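Local atomic coordinates of Acarbose/maltose binding protein GacH (Streptomyces glaucescens, PDB entry 3K01), a protein that serves as the extracellular solute receptor of an ABC transporter, binding acarbose and an acarbose homolog and probably also maltose. Residues A[181-186]-A[233-238]; A[224-229]-A[384-389]. All coordinates share one frame; numbering follows the deposited sequence.

Interaction 1: residues A[181-186]-A[233-238]; sequences GLYLRG and AAITDA
Parallel pairing joins L182 to A234 and Y183 to I235, a short ladder along which 181-186 and 233-238 run side by side. Three backbone bonds form the ladder. L182 N gives to A233 O at 3.0 Å, a rather bent bond with 139° at the hydrogen; I235 N reaches L182 O, also at 3.0 Å, and L184 N reaches I235 O at 2.9 Å. L182 O additionally receives a CA-H...O contact from A234.

Past the ladder, side chains take over the polar pairing. The T236 hydroxyl donates to L184 O with OG1 2.7 Å away. Y183 sends its phenol along the strand, with CG trans to the backbone N (chi1 -172°), and its OH donates to D237 OD2 at 2.6 Å. OD2 lies at the ring edge and uses its anti lone pair, the carboxylate being nearly coplanar with the ring (22°). A water gives a proton to Y183 OH and another to D237 O while accepting one from G186 N, tying the two chain ends together.

Apolar contacts divide between the two faces. On one, the A234 methyl sits against L182 CB, and L184 CB also reaches that methyl from just past the ladder; on the other, I235 CG1 touches Y183 CD1 at 3.9 Å. The carbonyl oxygen of I235 lies above one face of the Y183 ring, toward its rim.

Strand 180-183 is flanked by 234-235 and by parallel strand 254-259, where Y183 makes backbone hydrogen bonding with M256. Helix 216-230 packs against L184 through I225 and L228, and helix 241-251 meets the Y183 ring.

Interaction 2: residues A[224-229]-A[384-389]; sequences VIKDLV and ANVLSG
Helix 216-230 meets the last turn of helix 376-387 most closely where K226 faces L387, their CA atoms 5.7 Å apart; G389 is the first residue to leave helical backbone angles, closing the second helix in a Schellman motif with positive phi and a bond from G389 N back to V386 O.

Leucine and lysine side chains carry the contact. L387 lays its CD2 branch across I225 and V229 at about a right angle to both: CD2 is 4.0 Å from I225 CG1 and equally far from V229 CG2, and it also rests on I225 O. I225 CG1 is held between its backbone N and carbonyl carbon (chi1 67°), an orientation that carries CD1 up to L387 CG. V386 adds its CG1 methyl, which meets the CB of K226 at 3.9 Å.

The lysine then reaches the last turn of the second helix. A bend at chi2 (52°) in an otherwise extended chain takes its methylenes past V386 O, 3.5 Å from CE, and delivers the ammonium to L387 O, with NZ at 2.9 Å. NZ approaches from above the carbonyl plane, 50° out of it, rather than on a lone pair. The positive charge therefore lies beside carbonyls at a helix C-terminus, where the helix dipole would probably favour it; D230 is a long, weak second ionic partner.

The Schellman motif ends the helix, and a lysine of a neighbouring helix also bonds a carbonyl of its last turn. Here that bond fastens two helices distant in sequence within a bacterial solute-binding protein fold, with aliphatic packing beside the lysine.

Helix 216-230 is common ground: its chain continues directly into strand 234-235, so one helix-strand unit supplies a partner to both interactions, whose centres lie about 9 Å apart. Interaction 1 is the buried one, a sheet contact built on repeated main-chain bonds and finished by hydroxyl, carboxylate and water. Interaction 2 is only partly buried, and there aliphatic branches do most of the packing while a single lysine bond links the helices near the surface. The two also touch directly: A234 N probably bonds to L228 O, the leucines L184 and L228 pack together, and L387 CD1 comes against G186 CA, bringing helix 376-387 against the loop that follows strand 180-183.

Interaction 1: residues A[181-186]-A[233-238]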
# COMPACT_ATOMS: atom_id res chain seq x y z
N GLY A 181 13.89 -20.59 5.47
CA GLY A 181 12.63 -20.05 6.00
C GLY A 181 12.00 -18.95 5.17
O GLY A 181 10.84 -19.05 4.79
N LEU A 182 12.78 -17.90 4.89
CA LEU A 182 12.23 -16.66 4.37
C LEU A 182 13.02 -16.16 3.18
O LEU A 182 14.25 -16.16 3.19
CB LEU A 182 12.31 -15.60 5.49
CG LEU A 182 11.82 -14.18 5.18
CD1 LEU A 182 10.32 -14.13 4.87
CD2 LEU A 182 12.15 -13.19 6.28
N TYR A 183 12.31 -15.64 2.17
CA TYR A 183 12.96 -14.77 1.19
C TYR A 183 12.77 -13.35 1.64
O TYR A 183 11.63 -12.92 1.77
CB TYR A 183 12.40 -14.94 -0.24
CG TYR A 183 13.25 -14.16 -1.21
CD1 TYR A 183 14.28 -14.78 -1.89
CD2 TYR A 183 13.09 -12.79 -1.38
CE1 TYR A 183 15.12 -14.06 -2.75
CE2 TYR A 183 13.90 -12.08 -2.26
CZ TYR A 183 14.89 -12.71 -2.91
OH TYR A 183 15.70 -11.97 -3.75
N LEU A 184 13.87 -12.65 1.96
CA LEU A 184 13.81 -11.27 2.45
C LEU A 184 14.10 -10.40 1.25
O LEU A 184 15.20 -10.46 0.68
CB LEU A 184 14.84 -11.09 3.56
CG LEU A 184 14.87 -9.68 4.20
CD1 LEU A 184 15.23 -9.77 5.64
CD2 LEU A 184 15.86 -8.77 3.50
N ARG A 185 13.13 -9.60 0.83
CA ARG A 185 13.32 -8.74 -0.33
C ARG A 185 14.32 -7.64 0.02
O ARG A 185 14.06 -6.83 0.91
CB ARG A 185 11.99 -8.11 -0.75
CG ARG A 185 12.06 -7.08 -1.86
CD ARG A 185 11.94 -7.76 -3.17
NE ARG A 185 11.90 -6.88 -4.36
CZ ARG A 185 10.82 -6.32 -4.89
NH1 ARG A 185 9.62 -6.48 -4.34
NH2 ARG A 185 10.95 -5.59 -5.99
N GLY A 186 15.44 -7.60 -0.70
CA GLY A 186 16.52 -6.70 -0.31
C GLY A 186 16.71 -5.49 -1.18
O GLY A 186 17.57 -4.67 -0.87
N ALA A 233 18.33 -17.70 8.32
CA ALA A 233 16.87 -17.74 8.32
C ALA A 233 16.29 -17.27 6.99
O ALA A 233 15.20 -17.68 6.62
CB ALA A 233 16.31 -16.90 9.44
N ALA A 234 17.02 -16.38 6.32
CA ALA A 234 16.53 -15.75 5.10
C ALA A 234 17.61 -15.71 4.06
O ALA A 234 18.82 -15.72 4.39
CB ALA A 234 16.06 -14.33 5.35
N ILE A 235 17.19 -15.62 2.80
CA ILE A 235 18.09 -15.31 1.71
C ILE A 235 17.58 -14.04 1.01
O ILE A 235 16.43 -13.63 1.17
CB ILE A 235 18.20 -16.46 0.68
CG1 ILE A 235 16.82 -16.91 0.20
CG2 ILE A 235 19.02 -17.62 1.28
CD1 ILE A 235 16.85 -17.89 -0.98
N THR A 236 18.45 -13.42 0.22
CA THR A 236 18.11 -12.18 -0.45
C THR A 236 18.96 -12.03 -1.71
O THR A 236 19.82 -12.88 -2.00
CB THR A 236 18.30 -10.97 0.49
OG1 THR A 236 17.71 -9.82 -0.11
CG2 THR A 236 19.78 -10.70 0.77
N ASP A 237 18.68 -10.97 -2.48
CA ASP A 237 19.42 -10.69 -3.72
C ASP A 237 19.50 -9.19 -3.88
O ASP A 237 18.53 -8.48 -3.60
CB ASP A 237 18.73 -11.29 -4.95
CG ASP A 237 18.75 -12.79 -4.96
OD1 ASP A 237 19.77 -13.38 -5.36
OD2 ASP A 237 17.71 -13.38 -4.57
N ALA A 238 20.61 -8.71 -4.42
CA ALA A 238 20.78 -7.27 -4.65
C ALA A 238 20.12 -6.78 -5.91
O ALA A 238 19.91 -5.59 -6.10
CB ALA A 238 22.26 -6.94 -4.69
O HOH W 1 15.88 -9.18 -3.01

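Interaction 2: residues A[224-229]-A[384-389]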
# COMPACT_ATOMS: atom_id res chain seq x y z
N VAL A 224 18.20 -6.05 12.15
CA VAL A 224 17.33 -7.23 12.00
C VAL A 224 17.45 -7.84 10.61
O VAL A 224 17.56 -9.07 10.48
CB VAL A 224 15.84 -6.84 12.28
CG1 VAL A 224 14.85 -7.90 11.73
CG2 VAL A 224 15.62 -6.61 13.75
N ILE A 225 17.45 -7.01 9.57
CA ILE A 225 17.48 -7.59 8.24
C ILE A 225 18.81 -8.30 7.98
O ILE A 225 18.85 -9.37 7.38
CB ILE A 225 17.12 -6.57 7.12
CG1 ILE A 225 18.19 -5.46 6.95
CG2 ILE A 225 15.72 -6.01 7.33
CD1 ILE A 225 17.92 -4.56 5.75
N LYS A 226 19.90 -7.70 8.45
CA LYS A 226 21.20 -8.36 8.26
C LYS A 226 21.31 -9.64 9.09
O LYS A 226 21.87 -10.63 8.61
CB LYS A 226 22.31 -7.38 8.65
CG LYS A 226 23.75 -7.86 8.31
CD LYS A 226 23.89 -8.28 6.87
CE LYS A 226 25.36 -8.41 6.46
NZ LYS A 226 25.53 -9.10 5.13
N ASP A 227 20.77 -9.63 10.29
CA ASP A 227 20.77 -10.82 11.12
C ASP A 227 19.95 -11.94 10.47
O ASP A 227 20.34 -13.12 10.55
CB ASP A 227 20.24 -10.55 12.53
CG ASP A 227 20.07 -11.82 13.36
OD1 ASP A 227 21.08 -12.41 13.75
OD2 ASP A 227 18.92 -12.20 13.59
N LEU A 228 18.83 -11.61 9.86
CA LEU A 228 18.03 -12.66 9.23
C LEU A 228 18.80 -13.38 8.14
O LEU A 228 18.75 -14.62 8.01
CB LEU A 228 16.74 -12.06 8.69
CG LEU A 228 15.68 -11.83 9.77
CD1 LEU A 228 14.52 -11.02 9.23
CD2 LEU A 228 15.12 -13.15 10.30
N VAL A 229 19.59 -12.65 7.40
CA VAL A 229 20.39 -13.26 6.34
C VAL A 229 21.64 -13.94 6.92
O VAL A 229 21.93 -15.10 6.58
CB VAL A 229 20.74 -12.23 5.23
CG1 VAL A 229 21.57 -12.87 4.17
CG2 VAL A 229 19.45 -11.64 4.60
N ALA A 384 20.43 -1.79 0.94
CA ALA A 384 21.30 -2.56 0.05
C ALA A 384 22.71 -2.64 0.61
O ALA A 384 23.33 -3.71 0.60
CB ALA A 384 21.30 -1.94 -1.34
N ASN A 385 23.21 -1.52 1.11
CA ASN A 385 24.57 -1.48 1.59
C ASN A 385 24.75 -2.23 2.90
O ASN A 385 25.84 -2.72 3.18
CB ASN A 385 25.06 -0.03 1.65
CG ASN A 385 25.20 0.58 0.25
OD1 ASN A 385 25.04 -0.09 -0.78
ND2 ASN A 385 25.49 1.87 0.23
N VAL A 386 23.69 -2.30 3.72
CA VAL A 386 23.72 -3.13 4.91
C VAL A 386 23.76 -4.60 4.48
O VAL A 386 24.57 -5.39 4.99
CB VAL A 386 22.50 -2.86 5.81
CG1 VAL A 386 22.30 -3.97 6.86
CG2 VAL A 386 22.64 -1.50 6.48
N LEU A 387 22.88 -5.00 3.56
CA LEU A 387 22.77 -6.42 3.19
C LEU A 387 24.03 -6.92 2.50
O LEU A 387 24.40 -8.08 2.69
CB LEU A 387 21.53 -6.67 2.34
CG LEU A 387 20.22 -6.55 3.12
CD1 LEU A 387 19.05 -6.57 2.13
CD2 LEU A 387 20.07 -7.66 4.18
N SER A 388 24.72 -6.07 1.75
CA SER A 388 25.98 -6.49 1.13
C SER A 388 27.16 -6.49 2.10
O SER A 388 28.25 -6.96 1.73
CB SER A 388 26.31 -5.58 -0.04
OG SER A 388 26.63 -4.28 0.47
N GLY A 389 26.99 -5.92 3.29
CA GLY A 389 28.05 -5.94 4.31
C GLY A 389 28.91 -4.70 4.33
O GLY A 389 29.81 -4.57 5.17